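Local coordinates for uncharacterized protein TP-0789 domain-containing protein (Desulfovibrio piger ATCC 29098, PDB 4Z48), which is of unknown function but belongs to a LolA-like family related to outer-membrane lipoprotein-sorting proteins, and so may bind a lipid or another hydrophobic ligand, at residues Asp14-Met19 with Tyr133-Gln138; Leu79-Arg84 with Asp89-Val94. All blocks are in the same frame, centred on the assembly; numbering follows the deposited sequence.

Contact 1: residues Asp14-Met19 with Tyr133-Gln138; sequences DLAVRM and YDYLLQ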
ATOM      1  N   ASP A  14     -15.264   8.456  10.554  1.00 26.93           N
ATOM      2  CA  ASP A  14     -16.160   7.309  10.688  1.00 25.35           C
ATOM      3  C   ASP A  14     -16.092   6.395   9.435  1.00 31.34           C
ATOM      4  O   ASP A  14     -16.049   5.166   9.572  1.00 30.50           O
ATOM      5  CB  ASP A  14     -17.582   7.763  11.012  1.00 26.41           C
ATOM      6  CG  ASP A  14     -17.681   8.273  12.452  1.00 34.63           C
ATOM      7  OD1 ASP A  14     -16.726   8.051  13.230  1.00 33.88           O
ATOM      8  OD2 ASP A  14     -18.698   8.888  12.790  1.00 35.82           O
ATOM      9  N   LEU A  15     -16.011   7.001   8.235  1.00 28.08           N
ATOM     10  CA  LEU A  15     -15.844   6.273   6.980  1.00 26.20           C
ATOM     11  C   LEU A  15     -14.504   5.547   6.953  1.00 29.48           C
ATOM     12  O   LEU A  15     -14.477   4.348   6.647  1.00 29.09           O
ATOM     13  CB  LEU A  15     -15.967   7.199   5.758  1.00 25.44           C
ATOM     14  CG  LEU A  15     -15.731   6.547   4.394  1.00 25.97           C
ATOM     15  CD1 LEU A  15     -16.796   5.500   4.092  1.00 27.19           C
ATOM     16  CD2 LEU A  15     -15.669   7.581   3.317  1.00 27.46           C
ATOM     17  N   ALA A  16     -13.400   6.257   7.296  1.00 25.90           N
ATOM     18  CA  ALA A  16     -12.063   5.677   7.354  1.00 24.67           C
ATOM     19  C   ALA A  16     -12.047   4.423   8.257  1.00 28.88           C
ATOM     20  O   ALA A  16     -11.418   3.445   7.896  1.00 27.93           O
ATOM     21  CB  ALA A  16     -11.059   6.714   7.844  1.00 24.39           C
ATOM     22  N   VAL A  17     -12.792   4.445   9.379  1.00 28.84           N
ATOM     23  CA  VAL A  17     -12.914   3.343  10.342  1.00 30.34           C
ATOM     24  C   VAL A  17     -13.615   2.142   9.668  1.00 33.28           C
ATOM     25  O   VAL A  17     -13.122   1.021   9.785  1.00 31.42           O
ATOM     26  CB  VAL A  17     -13.647   3.784  11.649  1.00 34.80           C
ATOM     27  CG1 VAL A  17     -14.091   2.591  12.498  1.00 35.13           C
ATOM     28  CG2 VAL A  17     -12.783   4.737  12.474  1.00 34.95           C
ATOM     29  N   ARG A  18     -14.747   2.389   8.982  1.00 31.38           N
ATOM     30  CA  ARG A  18     -15.508   1.360   8.243  1.00 30.89           C
ATOM     31  C   ARG A  18     -14.630   0.704   7.175  1.00 32.84           C
ATOM     32  O   ARG A  18     -14.657  -0.524   7.017  1.00 33.11           O
ATOM     33  CB  ARG A  18     -16.774   1.947   7.591  1.00 28.38           C
ATOM     34  CG  ARG A  18     -17.880   2.312   8.574  1.00 36.05           C
ATOM     35  CD  ARG A  18     -19.244   2.305   7.903  1.00 42.79           C
ATOM     36  NE  ARG A  18     -19.441   3.426   6.981  1.00 44.68           N
ATOM     37  CZ  ARG A  18     -20.007   3.329   5.777  1.00 54.46           C
ATOM     38  NH1 ARG A  18     -20.436   2.152   5.326  1.00 31.50           N
ATOM     39  NH2 ARG A  18     -20.152   4.409   5.016  1.00 41.70           N
HETATM   40  N   MSE A  19     -13.832   1.519   6.455  1.00 25.46           N
HETATM   41  CA  MSE A  19     -12.900   1.050   5.439  1.00 24.33           C
HETATM   42  C   MSE A  19     -11.866   0.097   6.034  1.00 29.61           C
HETATM   43  O   MSE A  19     -11.468  -0.864   5.387  1.00 28.61           O
HETATM   44  CB  MSE A  19     -12.180   2.245   4.790  1.00 24.63           C
HETATM   45  CG  MSE A  19     -13.094   3.117   3.954  1.00 28.10           C
HETATM   46 SE   MSE A  19     -12.127   4.693   3.317  0.75 32.03          SE
HETATM   47  CE  MSE A  19     -10.786   3.883   2.097  1.00 28.30           C
ATOM     48  N   TYR A 133      -4.078  10.119  10.431  1.00 28.41           N
ATOM     49  CA  TYR A 133      -4.633  11.199   9.610  1.00 27.02           C
ATOM     50  C   TYR A 133      -5.822  11.949  10.194  1.00 30.58           C
ATOM     51  O   TYR A 133      -6.549  11.439  11.025  1.00 32.68           O
ATOM     52  CB  TYR A 133      -5.120  10.598   8.255  1.00 27.41           C
ATOM     53  CG  TYR A 133      -4.099   9.745   7.540  1.00 28.58           C
ATOM     54  CD1 TYR A 133      -4.005   8.377   7.787  1.00 29.59           C
ATOM     55  CD2 TYR A 133      -3.228  10.302   6.609  1.00 29.91           C
ATOM     56  CE1 TYR A 133      -3.057   7.584   7.132  1.00 30.72           C
ATOM     57  CE2 TYR A 133      -2.285   9.521   5.942  1.00 31.69           C
ATOM     58  CZ  TYR A 133      -2.186   8.167   6.226  1.00 43.38           C
ATOM     59  OH  TYR A 133      -1.249   7.391   5.581  1.00 50.07           O
ATOM     60  N   ASP A 134      -6.056  13.143   9.661  1.00 26.56           N
ATOM     61  CA  ASP A 134      -7.241  13.980   9.827  1.00 26.82           C
ATOM     62  C   ASP A 134      -8.061  13.815   8.559  1.00 29.78           C
ATOM     63  O   ASP A 134      -7.493  13.809   7.470  1.00 29.04           O
ATOM     64  CB  ASP A 134      -6.838  15.442  10.037  1.00 29.63           C
ATOM     65  CG  ASP A 134      -6.140  15.664  11.358  1.00 38.49           C
ATOM     66  OD1 ASP A 134      -6.696  15.254  12.397  1.00 42.71           O
ATOM     67  OD2 ASP A 134      -5.019  16.197  11.348  1.00 40.74           O
ATOM     68  N   TYR A 135      -9.367  13.688   8.682  1.00 27.33           N
ATOM     69  CA  TYR A 135     -10.226  13.445   7.527  1.00 25.95           C
ATOM     70  C   TYR A 135     -11.156  14.574   7.212  1.00 26.30           C
ATOM     71  O   TYR A 135     -11.497  15.365   8.078  1.00 25.04           O
ATOM     72  CB  TYR A 135     -11.041  12.158   7.748  1.00 26.21           C
ATOM     73  CG  TYR A 135     -10.150  10.955   7.969  1.00 26.75           C
ATOM     74  CD1 TYR A 135      -9.583  10.283   6.896  1.00 26.95           C
ATOM     75  CD2 TYR A 135      -9.788  10.559   9.255  1.00 27.73           C
ATOM     76  CE1 TYR A 135      -8.699   9.226   7.091  1.00 27.48           C
ATOM     77  CE2 TYR A 135      -8.920   9.493   9.464  1.00 28.65           C
ATOM     78  CZ  TYR A 135      -8.378   8.827   8.375  1.00 31.47           C
ATOM     79  OH  TYR A 135      -7.491   7.794   8.542  1.00 29.87           O
ATOM     80  N   LEU A 136     -11.632  14.593   5.970  1.00 23.66           N
ATOM     81  CA  LEU A 136     -12.688  15.501   5.545  1.00 24.76           C
ATOM     82  C   LEU A 136     -13.554  14.819   4.442  1.00 29.04           C
ATOM     83  O   LEU A 136     -13.097  14.592   3.318  1.00 28.24           O
ATOM     84  CB  LEU A 136     -12.094  16.839   5.098  1.00 25.50           C
ATOM     85  CG  LEU A 136     -13.019  17.988   4.718  1.00 29.63           C
ATOM     86  CD1 LEU A 136     -13.858  18.468   5.909  1.00 30.45           C
ATOM     87  CD2 LEU A 136     -12.191  19.143   4.149  1.00 28.12           C
ATOM     88  N   LEU A 137     -14.783  14.427   4.803  1.00 24.41           N
ATOM     89  CA  LEU A 137     -15.716  13.856   3.842  1.00 24.34           C
ATOM     90  C   LEU A 137     -16.258  15.023   2.971  1.00 28.12           C
ATOM     91  O   LEU A 137     -16.959  15.888   3.481  1.00 27.43           O
ATOM     92  CB  LEU A 137     -16.857  13.073   4.542  1.00 24.93           C
ATOM     93  CG  LEU A 137     -17.907  12.465   3.616  1.00 29.35           C
ATOM     94  CD1 LEU A 137     -17.286  11.414   2.703  1.00 28.88           C
ATOM     95  CD2 LEU A 137     -19.055  11.852   4.402  1.00 32.84           C
ATOM     96  N   GLN A 138     -15.923  15.025   1.676  1.00 24.84           N
ATOM     97  CA  GLN A 138     -16.242  16.113   0.742  1.00 25.87           C
ATOM     98  C   GLN A 138     -17.544  15.927   0.018  1.00 35.16           C
ATOM     99  O   GLN A 138     -18.102  16.893  -0.498  1.00 37.50           O
ATOM    100  CB  GLN A 138     -15.105  16.303  -0.279  1.00 24.84           C
ATOM    101  CG  GLN A 138     -13.805  16.788   0.355  1.00 28.98           C
ATOM    102  CD  GLN A 138     -13.825  18.250   0.755  1.00 28.99           C
ATOM    103  OE1 GLN A 138     -14.859  18.825   1.129  1.00 28.19           O
ATOM    104  NE2 GLN A 138     -12.675  18.882   0.647  1.00 29.24           N
TER
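One face of the Y135 ring carries the methyl group of A16: CB stands 3.4 Å above the ring plane, displaced from the centre toward the rim. It touches the phenol end of the ring, with A16 CB 3.5 Å from both Y135 CZ and Y135 CE1. The methyl lies 3.7 Å from the ring centroid and 21° off the ring normal, which makes this a CH-pi contact. With CG anti to the carbonyl carbon (chi1 -59°), the Y135 ring extends to the helix. At its far end the hydroxyl is hydrogen-bonded to the backbone O of V130, so the polar tip is tied to a loop while the ring receives the helix. Two residues further along the strand, at L137, the contact becomes purely aliphatic: L15 CD2 and L137 CD1 meet methyl to methyl at 4.2 Å. L15 also leans on Y149 and L151 of strand 146-155, and L137 also touches A11, one turn earlier than L15 in helix 8-20. The N-terminal helix therefore lies against strand 133-143 and its neighbour. No hydrogen bond joins 14-19 to 133-138, although the backbone of L137 bonds to P8 at the helix start. Between the two segments the small, largely buried interface depends on apolar and CH-pi contacts: the A16 methyl is the part of the helix that lies on the tyrosine face, and V130 satisfies the ring's hydroxyl.

Contact 2: residues Leu79-Arg84 with Asp89-Val94; sequences LVWSYR and DDDMWV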
ATOM      1  N   LEU A  79      11.194  -6.953   4.220  1.00 19.27           N
ATOM      2  CA  LEU A  79      10.538  -7.335   5.469  1.00 20.37           C
ATOM      3  C   LEU A  79       9.913  -6.059   6.065  1.00 23.66           C
ATOM      4  O   LEU A  79      10.610  -5.069   6.229  1.00 21.79           O
ATOM      5  CB  LEU A  79      11.515  -8.010   6.450  1.00 19.99           C
ATOM      6  CG  LEU A  79      10.952  -8.450   7.822  1.00 23.55           C
ATOM      7  CD1 LEU A  79       9.758  -9.379   7.680  1.00 24.29           C
ATOM      8  CD2 LEU A  79      12.021  -9.146   8.639  1.00 26.70           C
ATOM      9  N   VAL A  80       8.594  -6.053   6.302  1.00 20.96           N
ATOM     10  CA  VAL A  80       7.934  -4.863   6.833  1.00 22.10           C
ATOM     11  C   VAL A  80       7.224  -5.223   8.127  1.00 26.17           C
ATOM     12  O   VAL A  80       6.474  -6.200   8.157  1.00 25.35           O
ATOM     13  CB  VAL A  80       6.935  -4.208   5.829  1.00 27.57           C
ATOM     14  CG1 VAL A  80       6.389  -2.890   6.383  1.00 28.06           C
ATOM     15  CG2 VAL A  80       7.530  -4.036   4.426  1.00 27.58           C
ATOM     16  N   TRP A  81       7.506  -4.467   9.194  1.00 24.90           N
ATOM     17  CA  TRP A  81       6.847  -4.554  10.502  1.00 25.88           C
ATOM     18  C   TRP A  81       6.094  -3.244  10.680  1.00 27.40           C
ATOM     19  O   TRP A  81       6.694  -2.206  10.997  1.00 23.87           O
ATOM     20  CB  TRP A  81       7.852  -4.796  11.630  1.00 26.07           C
ATOM     21  CG  TRP A  81       8.541  -6.123  11.624  1.00 27.26           C
ATOM     22  CD1 TRP A  81       8.354  -7.159  10.753  1.00 29.43           C
ATOM     23  CD2 TRP A  81       9.578  -6.537  12.527  1.00 28.15           C
ATOM     24  NE1 TRP A  81       9.200  -8.199  11.068  1.00 28.77           N
ATOM     25  CE2 TRP A  81       9.957  -7.846  12.155  1.00 30.72           C
ATOM     26  CE3 TRP A  81      10.194  -5.937  13.648  1.00 30.15           C
ATOM     27  CZ2 TRP A  81      10.936  -8.563  12.844  1.00 30.74           C
ATOM     28  CZ3 TRP A  81      11.173  -6.642  14.328  1.00 32.29           C
ATOM     29  CH2 TRP A  81      11.537  -7.941  13.926  1.00 32.94           C
ATOM     30  N   SER A  82       4.808  -3.274  10.336  1.00 24.38           N
ATOM     31  CA  SER A  82       3.917  -2.121  10.326  1.00 24.52           C
ATOM     32  C   SER A  82       3.070  -2.140  11.596  1.00 29.50           C
ATOM     33  O   SER A  82       2.423  -3.141  11.896  1.00 30.20           O
ATOM     34  CB  SER A  82       3.076  -2.118   9.048  1.00 30.15           C
ATOM     35  OG  SER A  82       2.373  -0.906   8.838  1.00 43.03           O
ATOM     36  N   TYR A  83       3.172  -1.071  12.402  1.00 27.99           N
ATOM     37  CA  TYR A  83       2.519  -0.985  13.714  1.00 27.63           C
ATOM     38  C   TYR A  83       1.303  -0.062  13.763  1.00 35.16           C
ATOM     39  O   TYR A  83       1.305   1.031  13.193  1.00 33.19           O
ATOM     40  CB  TYR A  83       3.519  -0.491  14.771  1.00 28.54           C
ATOM     41  CG  TYR A  83       4.825  -1.253  14.796  1.00 27.16           C
ATOM     42  CD1 TYR A  83       4.889  -2.554  15.297  1.00 27.98           C
ATOM     43  CD2 TYR A  83       5.989  -0.691  14.282  1.00 27.67           C
ATOM     44  CE1 TYR A  83       6.075  -3.277  15.279  1.00 26.81           C
ATOM     45  CE2 TYR A  83       7.181  -1.414  14.237  1.00 28.35           C
ATOM     46  CZ  TYR A  83       7.225  -2.696  14.756  1.00 34.02           C
ATOM     47  OH  TYR A  83       8.409  -3.378  14.774  1.00 36.19           O
ATOM     48  N   ARG A  84       0.265  -0.509  14.457  1.00 34.14           N
ATOM     49  CA  ARG A  84      -0.927   0.304  14.666  1.00 35.66           C
ATOM     50  C   ARG A  84      -0.572   1.380  15.679  1.00 39.80           C
ATOM     51  O   ARG A  84      -0.023   1.069  16.747  1.00 40.48           O
ATOM     52  CB  ARG A  84      -2.112  -0.557  15.145  1.00 37.98           C
ATOM     53  CG  ARG A  84      -3.487   0.089  14.921  1.00 56.57           C
ATOM     54  CD  ARG A  84      -3.853   0.243  13.447  1.00 70.63           C
ATOM     55  NE  ARG A  84      -4.202  -1.027  12.809  1.00 82.24           N
ATOM     56  CZ  ARG A  84      -4.772  -1.128  11.611  1.00 94.56           C
ATOM     57  NH1 ARG A  84      -5.069  -0.038  10.914  1.00 81.32           N
ATOM     58  NH2 ARG A  84      -5.054  -2.321  11.102  1.00 77.23           N
ATOM     59  N   ASP A  89       7.679   3.962  14.797  1.00 30.09           N
ATOM     60  CA  ASP A  89       7.721   4.031  13.341  1.00 29.52           C
ATOM     61  C   ASP A  89       7.740   2.611  12.771  1.00 30.22           C
ATOM     62  O   ASP A  89       8.260   1.699  13.425  1.00 29.88           O
ATOM     63  CB  ASP A  89       8.960   4.809  12.856  1.00 31.90           C
ATOM     64  CG  ASP A  89       8.986   6.251  13.301  1.00 46.70           C
ATOM     65  OD1 ASP A  89       8.002   6.983  13.013  1.00 49.21           O
ATOM     66  OD2 ASP A  89       9.969   6.645  13.957  1.00 51.90           O
ATOM     67  N   ASP A  90       7.176   2.426  11.579  1.00 26.68           N
ATOM     68  CA  ASP A  90       7.192   1.122  10.921  1.00 24.94           C
ATOM     69  C   ASP A  90       8.613   0.762  10.578  1.00 27.87           C
ATOM     70  O   ASP A  90       9.385   1.633  10.149  1.00 29.81           O
ATOM     71  CB  ASP A  90       6.347   1.128   9.641  1.00 25.65           C
ATOM     72  CG  ASP A  90       4.836   1.150   9.810  1.00 34.26           C
ATOM     73  OD1 ASP A  90       4.355   1.164  10.982  1.00 30.08           O
ATOM     74  OD2 ASP A  90       4.132   1.123   8.781  1.00 42.38           O
ATOM     75  N   ASP A  91       8.972  -0.495  10.821  1.00 23.05           N
ATOM     76  CA  ASP A  91      10.273  -1.061  10.525  1.00 21.99           C
ATOM     77  C   ASP A  91      10.274  -1.687   9.128  1.00 24.08           C
ATOM     78  O   ASP A  91       9.340  -2.385   8.713  1.00 22.24           O
ATOM     79  CB  ASP A  91      10.663  -2.109  11.590  1.00 23.84           C
ATOM     80  CG  ASP A  91      11.027  -1.541  12.944  1.00 34.54           C
ATOM     81  OD1 ASP A  91      11.792  -0.566  12.988  1.00 35.15           O
ATOM     82  OD2 ASP A  91      10.564  -2.097  13.963  1.00 35.43           O
HETATM   83  N   MSE A  92      11.330  -1.450   8.407  1.00 19.10           N
HETATM   84  CA  MSE A  92      11.451  -1.995   7.073  1.00 17.50           C
HETATM   85  C   MSE A  92      12.913  -2.302   6.770  1.00 22.48           C
HETATM   86  O   MSE A  92      13.823  -1.526   7.123  1.00 20.99           O
HETATM   87  CB  MSE A  92      10.880  -1.020   6.040  1.00 18.11           C
HETATM   88  CG  MSE A  92      10.960  -1.512   4.611  1.00 24.01           C
HETATM   89 SE   MSE A  92      10.142  -0.260   3.374  0.75 32.74          SE
HETATM   90  CE  MSE A  92       8.413  -0.315   3.987  1.00 29.47           C
ATOM     91  N   TRP A  93      13.113  -3.438   6.132  1.00 21.94           N
ATOM     92  CA  TRP A  93      14.422  -3.893   5.684  1.00 21.94           C
ATOM     93  C   TRP A  93      14.349  -4.507   4.283  1.00 22.91           C
ATOM     94  O   TRP A  93      13.333  -5.081   3.885  1.00 19.95           O
ATOM     95  CB  TRP A  93      14.988  -4.939   6.637  1.00 22.59           C
ATOM     96  CG  TRP A  93      15.167  -4.493   8.058  1.00 24.48           C
ATOM     97  CD1 TRP A  93      16.305  -4.007   8.624  1.00 27.64           C
ATOM     98  CD2 TRP A  93      14.224  -4.655   9.121  1.00 24.72           C
ATOM     99  NE1 TRP A  93      16.122  -3.825   9.977  1.00 26.71           N
ATOM    100  CE2 TRP A  93      14.859  -4.230  10.312  1.00 28.59           C
ATOM    101  CE3 TRP A  93      12.899  -5.130   9.186  1.00 25.75           C
ATOM    102  CZ2 TRP A  93      14.220  -4.277  11.555  1.00 28.26           C
ATOM    103  CZ3 TRP A  93      12.272  -5.181  10.415  1.00 27.92           C
ATOM    104  CH2 TRP A  93      12.922  -4.744  11.582  1.00 28.92           C
ATOM    105  N   VAL A  94      15.446  -4.408   3.560  1.00 19.08           N
ATOM    106  CA  VAL A  94      15.566  -5.023   2.234  1.00 18.41           C
ATOM    107  C   VAL A  94      16.823  -5.882   2.211  1.00 22.84           C
ATOM    108  O   VAL A  94      17.874  -5.412   2.654  1.00 21.05           O
ATOM    109  CB  VAL A  94      15.560  -3.986   1.050  1.00 21.82           C
ATOM    110  CG1 VAL A  94      16.666  -2.932   1.187  1.00 21.82           C
ATOM    111  CG2 VAL A  94      15.638  -4.685  -0.319  1.00 21.60           C
TER
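Strands 77-82 and 91-96 form a beta hairpin, and this contact takes in its paired strands and the approach to its turn. The axes of 79-82 and 91-94 run antiparallel, 4.7 Å apart at their closest. L79 with W93 and W81 with D91 are hydrogen-bonded pairs, each closed by two backbone bonds; V80 with M92 is the non-hydrogen-bonded pair between them. On the face bearing L79, W81, D91 and W93, the edge of W93 meets the face of W81 in a T-shaped stack, planes at 78°. W93 CZ3 stands 3.7 Å above the W81 ring, over its centre, while W93 CE3 lies 4.1 Å from L79 CG. Y62 stacks with W81, whose NE1 bonds to F239 O. On the other face V80 CG2 touches the selenomethionine methyl, M92 CE, at 3.8 Å. At and beyond the W81-D91 pair, carboxylates add to the backbone bonding. With CG anti to its carbonyl carbon (chi1 -73°), D90 reaches across to the other strand, where OD2 accepts from S82 OG at 2.7 Å and OD1 from Y83 N at 2.9 Å, both donors standing well out of the carboxylate plane. Y83 OH hydrogen-bonds to D91 OD2 on its anti side at 2.6 Å, the ring and carboxylate planes perpendicular. D91 OD1 pairs with R104, which would be expected to favour the charged form of D91. The two aspartates thus supplement the regular backbone pairing, D90 gripping the S82 hydroxyl and the Y83 backbone N-H and D91 fixing the end of the tyrosine.

Overall arrangement
Contact 1 and contact 2 lie apart, with centres 24 Å from each other and nearest atoms about 8 Å apart, and they do not touch. In sequence, both segments of contact 2 fall between the two of contact 1. Their strands belong to one antiparallel succession but to distant parts of it: 133-143 is an outermost strand, whereas 77-82 and 91-96 lie near the other end, 91-96 next to the terminal strand 101-104. Contact 1 thus joins the N-terminal helix to one end of the succession, and contact 2 pairs neighbouring strands near the other. The extensive antiparallel strands are consistent with a LolA-like fold; neither contact can be assigned to a ligand site.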